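Local coordinates for protein predicted acetyltransferase (Clostridium acetobutylicum, PDB 3MGD) that binds acetyl-CoA and probably transfers its acetyl group to an acceptor, as GNAT N-acetyltransferases do, at residues 5-8 and 9-13; 43-47 and 48-52; 21-24 and 25-28. All blocks are in the same frame, centred on the assembly; numbering follows the deposited sequence. Where two conformers were deposited one is given.

How the interactions relate
From the N terminus, interaction 1 closes the turn that leads from strand 3-6 into helix 12-25, interaction 3 ends that same helix beside the acetyl-CoA, and interaction 2 ends the next helix, 35-47, and turns the chain into strand 51-58. The three come in series along the chain, none nested in or crossing another. In space, however, interactions 1 and 2 are neighbours: Met-9 and Ile-12 pack on Asn-43 and Leu-46, and strands 3-6 and 51-58 lie side by side in the sheet. Interaction 3, at the far end of helix 12-25, touches neither, its centre being about 21 Å from that of interaction 1.

Interaction 1: 5-8 and 9-13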
loop_
_atom_site.group_PDB
_atom_site.type_symbol
_atom_site.label_atom_id
_atom_site.label_comp_id
_atom_site.label_asym_id
_atom_site.label_seq_id
_atom_site.Cartn_x
_atom_site.Cartn_y
_atom_site.Cartn_z
ATOM N N ARG A 5 1.011 19.819 16.630
ATOM C CA ARG A 5 1.739 20.382 15.487
ATOM C C ARG A 5 2.189 19.273 14.543
ATOM O O ARG A 5 2.251 18.102 14.933
ATOM C CB ARG A 5 2.954 21.186 15.952
ATOM C CG ARG A 5 4.017 20.368 16.656
ATOM C CD ARG A 5 5.183 21.235 17.117
ATOM N NE ARG A 5 6.204 20.442 17.786
ATOM C CZ ARG A 5 7.262 19.922 17.175
ATOM N NH1 ARG A 5 7.440 20.114 15.878
ATOM N NH2 ARG A 5 8.136 19.202 17.856
ATOM N N LYS A 6 2.504 19.646 13.302
ATOM C CA LYS A 6 3.052 18.699 12.335
ATOM C C LYS A 6 4.564 18.638 12.502
ATOM O O LYS A 6 5.215 19.665 12.705
ATOM C CB LYS A 6 2.656 19.098 10.901
ATOM C CG LYS A 6 1.207 18.781 10.556
ATOM C CD LYS A 6 0.701 19.526 9.323
ATOM C CE LYS A 6 0.658 21.033 9.586
ATOM N NZ LYS A 6 -0.111 21.766 8.543
ATOM N N ALA A 7 5.114 17.431 12.470
ATOM C CA ALA A 7 6.551 17.231 12.644
ATOM C C ALA A 7 7.371 17.855 11.508
ATOM O O ALA A 7 6.949 17.822 10.353
ATOM C CB ALA A 7 6.859 15.739 12.750
ATOM N N ASP A 8 8.542 18.399 11.857
ATOM C CA ASP A 8 9.494 18.978 10.903
ATOM C C ASP A 8 10.734 18.097 10.832
ATOM O O ASP A 8 10.890 17.174 11.629
ATOM C CB ASP A 8 9.982 20.361 11.373
ATOM C CG ASP A 8 8.854 21.317 11.689
ATOM O OD1 ASP A 8 7.966 21.503 10.831
ATOM O OD2 ASP A 8 8.871 21.899 12.796
HETATM N N MSE A 9 11.642 18.426 9.914
HETATM C CA MSE A 9 12.898 17.695 9.791
HETATM C C MSE A 9 13.604 17.588 11.135
HETATM O O MSE A 9 14.171 16.549 11.458
HETATM C CB MSE A 9 13.828 18.357 8.770
HETATM C CG MSE A 9 13.219 18.523 7.380
HETATM SE SE MSE A 9 12.714 16.852 6.457
HETATM C CE MSE A 9 14.496 16.150 6.069
ATOM N N LYS A 10 13.561 18.669 11.912
ATOM C CA LYS A 10 14.218 18.743 13.225
ATOM C C LYS A 10 13.732 17.667 14.204
ATOM O O LYS A 10 14.447 17.290 15.142
ATOM C CB LYS A 10 13.978 20.136 13.826
ATOM C CG LYS A 10 14.680 20.430 15.128
ATOM C CD LYS A 10 14.237 21.794 15.655
ATOM C CE LYS A 10 14.929 22.174 16.959
ATOM N NZ LYS A 10 14.468 23.520 17.423
ATOM N N ASP A 11 12.515 17.179 13.981
ATOM C CA ASP A 11 11.885 16.200 14.872
ATOM C C ASP A 11 12.216 14.747 14.555
ATOM O O ASP A 11 11.744 13.847 15.246
ATOM C CB ASP A 11 10.356 16.353 14.827
ATOM C CG ASP A 11 9.886 17.718 15.311
ATOM O OD1 ASP A 11 10.289 18.132 16.426
ATOM O OD2 ASP A 11 9.104 18.370 14.584
ATOM N N ILE A 12 13.003 14.499 13.513
ATOM C CA ILE A 12 13.196 13.118 13.050
ATOM C C ILE A 12 13.738 12.127 14.099
ATOM O O ILE A 12 13.253 11.000 14.206
ATOM C CB ILE A 12 14.002 13.056 11.733
ATOM C CG1 ILE A 12 13.165 13.636 10.590
ATOM C CG2 ILE A 12 14.381 11.614 11.392
ATOM C CD1 ILE A 12 13.857 13.641 9.237
ATOM N N SER A 13 14.733 12.519 14.878
ATOM C CA SER A 13 15.264 11.558 15.849
ATOM C C SER A 13 14.195 11.175 16.897
ATOM O O SER A 13 14.185 10.060 17.387
ATOM C CB SER A 13 16.549 12.069 16.504
ATOM O OG SER A 13 16.289 13.198 17.308
#
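Arg-5 and Asp-11 form the salt bridge of this turn, the guanidinium gripping the carboxylate end-on with two nitrogens. NH1 of Arg-5 gives a bond of 2.7 Å to OD2 of Asp-11 on its syn side, somewhat out of the carboxylate plane, and NH2 one of 2.8 Å to OD1. The grip is twisted: the two planes stand 47° apart, so that OD1 lies in the guanidinium plane while NH2 meets it from above the carboxylate. Arginine suits the place because its chain, extended from CG to NE, spans the turn and still has nitrogens to share; NH2 also pairs with Glu-57 of strand 51-58.

The remaining bonds involve the backbone. OD2 of Asp-11 takes a second, nearly straight bond from the backbone N of Asp-8 (2.8 Å), this one on its anti side, so a single oxygen is held by two donors. In return, N of Asp-11 binds the carbonyl O of Asp-8 at 2.9 Å. The short aspartate side chain suits a bond back to a backbone N three residues earlier.

Between the acids, OD2 of Asp-8 and OD2 of Asp-11 are 4.0 Å apart, a like-charge approach that Arg-5 probably eases, since its NH1 also makes a long salt bridge to Asp-8. Together they make a salt-bridge network closing the connection from the first strand of the GNAT fold, through a 3-10 turn, into its first helix.

Interaction 2: 43-47 and 48-52; sequences NNKLA and NNLLV
Leu-46 brings its CD2 methyl over the start of the following strand, where it meets CD2 of Leu-51 at 4.1 Å and lies 3.5 Å from the carbonyl O of Leu-51. The leucine of the strand can answer because its CG stands anti to the backbone N (chi1 -176°), which directs the branch toward the last turn of the helix. Its CB also presses on CB of Lys-45, 3.5 Å away. Branched apolar chains fit here, for Leu-51 is buried and touches Tyr-41 and Phe-42 of helix 35-47 as well as Ala-67 and Ala-69 of strand 61-72.

Lys-45 serves two surroundings at once. Its aliphatic part bends at chi2 and runs slantwise across Leu-50, CD of Lys-45 lying 4.0 Å from CB of Leu-50, while its ammonium carries on to a salt bridge with Asp-72 of the second subunit and a water 3.0 Å from NZ.

The backbone bonds show how the helix stops. N of Asn-48 still makes a regular helical bond to O of Asn-44. After it Asn-49 adopts a positive phi of 60°, a left-handed conformation that asparagine tolerates better than most residues. Two bonds then reach back: N of Asn-49 to O of Leu-46 (3.1 Å), and N of Leu-50 to O of Lys-45 (2.9 Å), with a weak third from N of Leu-51 to that same oxygen. The first two of these bonds, with the positive phi, mark a Schellman motif, here ending helix 35-47 and turning the chain at once into strand 51-58.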
loop_
_atom_site.group_PDB
_atom_site.type_symbol
_atom_site.label_atom_id
_atom_site.label_comp_id
_atom_site.label_asym_id
_atom_site.label_seq_id
_atom_site.Cartn_x
_atom_site.Cartn_y
_atom_site.Cartn_z
ATOM N N ASN A 43 13.396 11.139 6.724
ATOM C CA ASN A 43 14.050 12.195 5.945
ATOM C C ASN A 43 13.481 12.364 4.542
ATOM O O ASN A 43 13.160 13.476 4.124
ATOM C CB ASN A 43 15.571 11.990 5.883
ATOM C CG ASN A 43 16.296 12.653 7.052
ATOM O OD1 ASN A 43 16.498 13.873 7.068
ATOM N ND2 ASN A 43 16.677 11.855 8.038
ATOM N N ASN A 44 13.369 11.256 3.820
ATOM C CA ASN A 44 12.849 11.273 2.465
ATOM C C ASN A 44 11.374 11.642 2.341
ATOM O O ASN A 44 11.005 12.504 1.530
ATOM C CB ASN A 44 13.107 9.928 1.787
ATOM C CG ASN A 44 14.528 9.818 1.251
ATOM O OD1 ASN A 44 14.819 10.247 0.132
ATOM N ND2 ASN A 44 15.419 9.253 2.052
ATOM N N LYS A 45 10.534 10.998 3.135
ATOM C CA LYS A 45 9.083 11.171 2.991
ATOM C C LYS A 45 8.629 12.522 3.553
ATOM O O LYS A 45 7.691 13.132 3.043
ATOM C CB LYS A 45 8.324 10.032 3.666
ATOM C CG LYS A 45 8.574 8.646 3.041
ATOM C CD LYS A 45 8.325 8.623 1.530
ATOM C CE LYS A 45 8.552 7.211 0.963
ATOM N NZ LYS A 45 8.454 7.150 -0.519
ATOM N N LEU A 46 9.285 13.001 4.599
ATOM C CA LEU A 46 8.924 14.324 5.101
ATOM C C LEU A 46 9.360 15.387 4.102
ATOM O O LEU A 46 8.621 16.323 3.821
ATOM C CB LEU A 46 9.512 14.598 6.491
ATOM C CG LEU A 46 8.936 13.808 7.670
ATOM C CD1 LEU A 46 9.649 14.152 8.987
ATOM C CD2 LEU A 46 7.441 14.044 7.797
ATOM N N ALA A 47 10.565 15.243 3.562
ATOM C CA ALA A 47 11.101 16.248 2.659
ATOM C C ALA A 47 10.237 16.393 1.420
ATOM O O ALA A 47 10.059 17.498 0.912
ATOM C CB ALA A 47 12.545 15.922 2.271
ATOM N N ASN A 48 9.692 15.280 0.932
ATOM C CA ASN A 48 8.850 15.252 -0.264
ATOM C C ASN A 48 7.359 15.378 0.035
ATOM O O ASN A 48 6.539 15.257 -0.865
ATOM C CB ASN A 48 9.064 13.941 -1.031
ATOM C CG ASN A 48 10.451 13.825 -1.624
ATOM O OD1 ASN A 48 11.062 14.820 -2.016
ATOM N ND2 ASN A 48 10.950 12.596 -1.709
ATOM N N ASN A 49 7.016 15.556 1.306
ATOM C CA ASN A 49 5.617 15.692 1.736
ATOM C C ASN A 49 4.742 14.495 1.398
ATOM O O ASN A 49 3.522 14.635 1.227
ATOM C CB ASN A 49 4.990 16.979 1.160
ATOM C CG ASN A 49 3.909 17.596 2.079
ATOM O OD1 ASN A 49 3.926 17.430 3.301
ATOM N ND2 ASN A 49 2.986 18.332 1.479
ATOM N N LEU A 50 5.365 13.323 1.287
ATOM C CA LEU A 50 4.637 12.064 1.100
ATOM C C LEU A 50 4.285 11.406 2.441
ATOM O O LEU A 50 3.702 10.324 2.480
ATOM C CB LEU A 50 5.458 11.100 0.239
ATOM C CG LEU A 50 5.573 11.524 -1.232
ATOM C CD1 LEU A 50 6.532 10.625 -2.027
ATOM C CD2 LEU A 50 4.191 11.570 -1.888
ATOM N N LEU A 51 4.677 12.067 3.528
ATOM C CA LEU A 51 4.319 11.665 4.883
ATOM C C LEU A 51 3.988 12.921 5.689
ATOM O O LEU A 51 4.709 13.911 5.605
ATOM C CB LEU A 51 5.495 10.944 5.553
ATOM C CG LEU A 51 5.186 10.403 6.955
ATOM C CD1 LEU A 51 4.284 9.148 6.852
ATOM C CD2 LEU A 51 6.473 10.109 7.749
ATOM N N VAL A 52 2.895 12.884 6.445
ATOM C CA VAL A 52 2.585 13.932 7.418
ATOM C C VAL A 52 2.407 13.275 8.785
ATOM O O VAL A 52 1.575 12.393 8.948
ATOM C CB VAL A 52 1.288 14.700 7.060
ATOM C CG1 VAL A 52 0.898 15.670 8.179
ATOM C CG2 VAL A 52 1.450 15.451 5.723
HETATM O O HOH W 1 10.285 9.238 -1.534
#

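Interaction 3: 21-24 and 25-28. With ACO (acetyl coenzyme *a), chain C.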
loop_
_atom_site.group_PDB
_atom_site.type_symbol
_atom_site.label_atom_id
_atom_site.label_comp_id
_atom_site.label_asym_id
_atom_site.label_seq_id
_atom_site.Cartn_x
_atom_site.Cartn_y
_atom_site.Cartn_z
ATOM N N ARG A 21 9.526 2.582 19.939
ATOM C CA ARG A 21 8.805 2.405 21.188
ATOM C C ARG A 21 7.419 1.818 20.930
ATOM O O ARG A 21 6.969 0.920 21.638
ATOM C CB ARG A 21 8.684 3.756 21.871
ATOM C CG ARG A 21 8.288 3.691 23.318
ATOM C CD ARG A 21 8.654 4.998 23.963
ATOM N NE ARG A 21 7.607 5.460 24.855
ATOM C CZ ARG A 21 7.293 6.738 25.018
ATOM N NH1 ARG A 21 7.941 7.685 24.344
ATOM N NH2 ARG A 21 6.319 7.056 25.842
ATOM N N GLN A 22 6.761 2.338 19.896
ATOM C CA GLN A 22 5.440 1.882 19.477
ATOM C C GLN A 22 5.454 0.420 19.057
ATOM O O GLN A 22 4.630 -0.369 19.496
ATOM C CB GLN A 22 4.979 2.747 18.310
ATOM C CG GLN A 22 3.668 2.308 17.686
ATOM C CD GLN A 22 3.553 2.848 16.288
ATOM O OE1 GLN A 22 4.038 3.950 16.004
ATOM N NE2 GLN A 22 2.891 2.091 15.401
ATOM N N LEU A 23 6.410 0.053 18.215
ATOM C CA LEU A 23 6.473 -1.306 17.701
ATOM C C LEU A 23 6.752 -2.287 18.829
ATOM O O LEU A 23 6.208 -3.383 18.867
ATOM C CB LEU A 23 7.568 -1.412 16.645
ATOM C CG LEU A 23 7.359 -0.602 15.361
ATOM C CD1 LEU A 23 8.605 -0.675 14.510
ATOM C CD2 LEU A 23 6.122 -1.092 14.567
ATOM N N ILE A 24 7.621 -1.895 19.752
ATOM C CA ILE A 24 7.938 -2.777 20.858
ATOM C C ILE A 24 6.717 -2.951 21.757
ATOM O O ILE A 24 6.435 -4.050 22.201
ATOM C CB ILE A 24 9.161 -2.259 21.629
ATOM C CG1 ILE A 24 10.407 -2.449 20.759
ATOM C CG2 ILE A 24 9.324 -2.995 22.954
ATOM C CD1 ILE A 24 11.623 -1.648 21.250
ATOM N N ASP A 25 6.003 -1.859 22.008
ATOM C CA ASP A 25 4.710 -1.891 22.705
ATOM C C ASP A 25 3.727 -2.861 22.020
ATOM O O ASP A 25 2.934 -3.534 22.689
ATOM C CB ASP A 25 4.122 -0.468 22.725
ATOM C CG ASP A 25 3.387 -0.141 24.015
ATOM O OD1 ASP A 25 2.845 -1.073 24.651
ATOM O OD2 ASP A 25 3.342 1.056 24.387
ATOM N N GLU A 26 3.779 -2.937 20.689
ATOM C CA GLU A 26 2.911 -3.848 19.930
ATOM C C GLU A 26 3.327 -5.315 20.033
ATOM O O GLU A 26 2.609 -6.200 19.562
ATOM C CB GLU A 26 2.853 -3.444 18.445
ATOM C CG GLU A 26 2.172 -2.101 18.181
ATOM C CD GLU A 26 2.265 -1.670 16.728
ATOM O OE1 GLU A 26 2.270 -2.549 15.839
ATOM O OE2 GLU A 26 2.337 -0.449 16.474
ATOM N N GLY A 27 4.503 -5.571 20.604
ATOM C CA GLY A 27 4.951 -6.940 20.829
ATOM C C GLY A 27 6.007 -7.437 19.859
ATOM O O GLY A 27 6.399 -8.602 19.896
ATOM N N ILE A 28 6.476 -6.561 18.978
ATOM C CA ILE A 28 7.447 -6.981 17.974
ATOM C C ILE A 28 8.828 -7.173 18.608
ATOM O O ILE A 28 9.181 -6.497 19.583
ATOM C CB ILE A 28 7.455 -6.018 16.759
ATOM C CG1 ILE A 28 6.071 -6.049 16.094
ATOM C CG2 ILE A 28 8.515 -6.420 15.745
ATOM C CD1 ILE A 28 5.737 -4.833 15.260
HETATM N N1A ACO C . -16.118 8.535 25.284
HETATM C C2A ACO C . -16.067 7.195 25.682
HETATM N N3A ACO C . -14.917 6.415 25.413
HETATM C C4A ACO C . -13.793 7.019 24.717
HETATM C C5A ACO C . -13.842 8.391 24.310
HETATM C C6A ACO C . -14.973 9.153 24.574
HETATM N N6A ACO C . -15.018 10.541 24.159
HETATM N N7A ACO C . -12.604 8.717 23.655
HETATM C C8A ACO C . -11.812 7.578 23.661
HETATM N N9A ACO C . -12.554 6.504 24.301
HETATM C C1B ACO C . -11.994 5.196 24.594
HETATM C C2B ACO C . -12.427 4.362 23.376
HETATM O O2B ACO C . -13.765 4.201 23.034
HETATM C C3B ACO C . -11.529 3.151 23.498
HETATM O O3B ACO C . -11.950 2.075 24.305
HETATM P P3B ACO C . -12.748 0.819 23.736
HETATM O O7A ACO C . -13.492 0.146 24.941
HETATM O O8A ACO C . -11.762 -0.188 23.106
HETATM O O9A ACO C . -13.754 1.258 22.692
HETATM C C4B ACO C . -10.179 3.845 23.893
HETATM O O4B ACO C . -10.601 4.920 24.809
HETATM C C5B ACO C . -9.084 4.189 22.903
HETATM O O5B ACO C . -9.438 5.282 22.092
HETATM P P1A ACO C . -8.506 6.555 22.002
HETATM O O1A ACO C . -8.386 7.287 23.348
HETATM O O2A ACO C . -9.056 7.445 20.890
HETATM O O3A ACO C . -7.102 5.989 21.560
HETATM P P2A ACO C . -5.754 6.166 22.391
HETATM O O4A ACO C . -5.781 5.408 23.760
HETATM O O5A ACO C . -5.385 7.618 22.520
HETATM O O6A ACO C . -4.615 5.561 21.487
HETATM C CBP ACO C . -3.506 3.665 20.450
HETATM C CCP ACO C . -4.814 4.326 20.858
HETATM C CDP ACO C . -3.778 2.456 19.569
HETATM C CEP ACO C . -2.688 4.688 19.733
HETATM C CAP ACO C . -2.773 3.187 21.748
HETATM O OAP ACO C . -3.493 2.216 22.430
HETATM C C9P ACO C . -1.319 2.829 21.563
HETATM O O9P ACO C . -0.433 3.678 21.466
HETATM N N8P ACO C . -1.006 1.416 21.522
HETATM C C7P ACO C . 0.362 0.964 21.275
HETATM C C6P ACO C . 0.826 1.314 19.910
HETATM C C5P ACO C . -0.196 0.921 18.865
HETATM O O5P ACO C . -0.742 -0.182 18.908
HETATM N N4P ACO C . -0.530 1.888 17.877
HETATM C C3P ACO C . -1.296 1.542 16.704
HETATM C C2P ACO C . -0.552 0.842 15.596
HETATM S S1P ACO C . -1.510 0.584 14.123
HETATM C C ACO C . -1.518 1.948 13.141
HETATM O O ACO C . -0.889 2.941 13.478
HETATM C CH3 ACO C . -2.395 1.985 11.952
#
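The flat amide of Gln-22 and the flat carboxylate of Glu-26, one helical turn apart, lie side by side with their planes 30° from each other. NE2 of Gln-22 donates to OE2 of Glu-26 at 2.8 Å; the oxygen lies in the amide plane and is approached nearly along its C-O direction. Both groups meet the bound acetyl-CoA at C2P, the carbon beside the sulfur: OE2 of Glu-26 comes within 3.3 Å of it and NE2 of Gln-22 within 3.7 Å. The glutamine gets there because its CG is anti to the backbone N (chi1 175°) and the chain stays extended beyond it. Two long polar chains thus suit a wall of the pocket, the bond between them restraining how each flat group can turn, and Glu-26 also touches Ser-126, which binds the cofactor.

Beyond this pair the helix ends in a Schellman motif. N of Gly-27 bonds to O of Ile-24 (2.9 Å) and N of Ile-28 to O of Leu-23 (3.2 Å). Gly-27 has a phi of 104°, a backbone conformation that suits glycine, which carries no side chain to collide with the carbonyl before it. The turn swings CD1 of Ile-28 onto CD2 of Leu-23, 3.8 Å away.

Tyr-77 of the second subunit packs on both these apolar residues. On the strand 83-92 side, Arg-21 and Gln-22 touch Tyr-91, and from Ile-28 the chain runs on in the loop between helices 12-25 and 35-47.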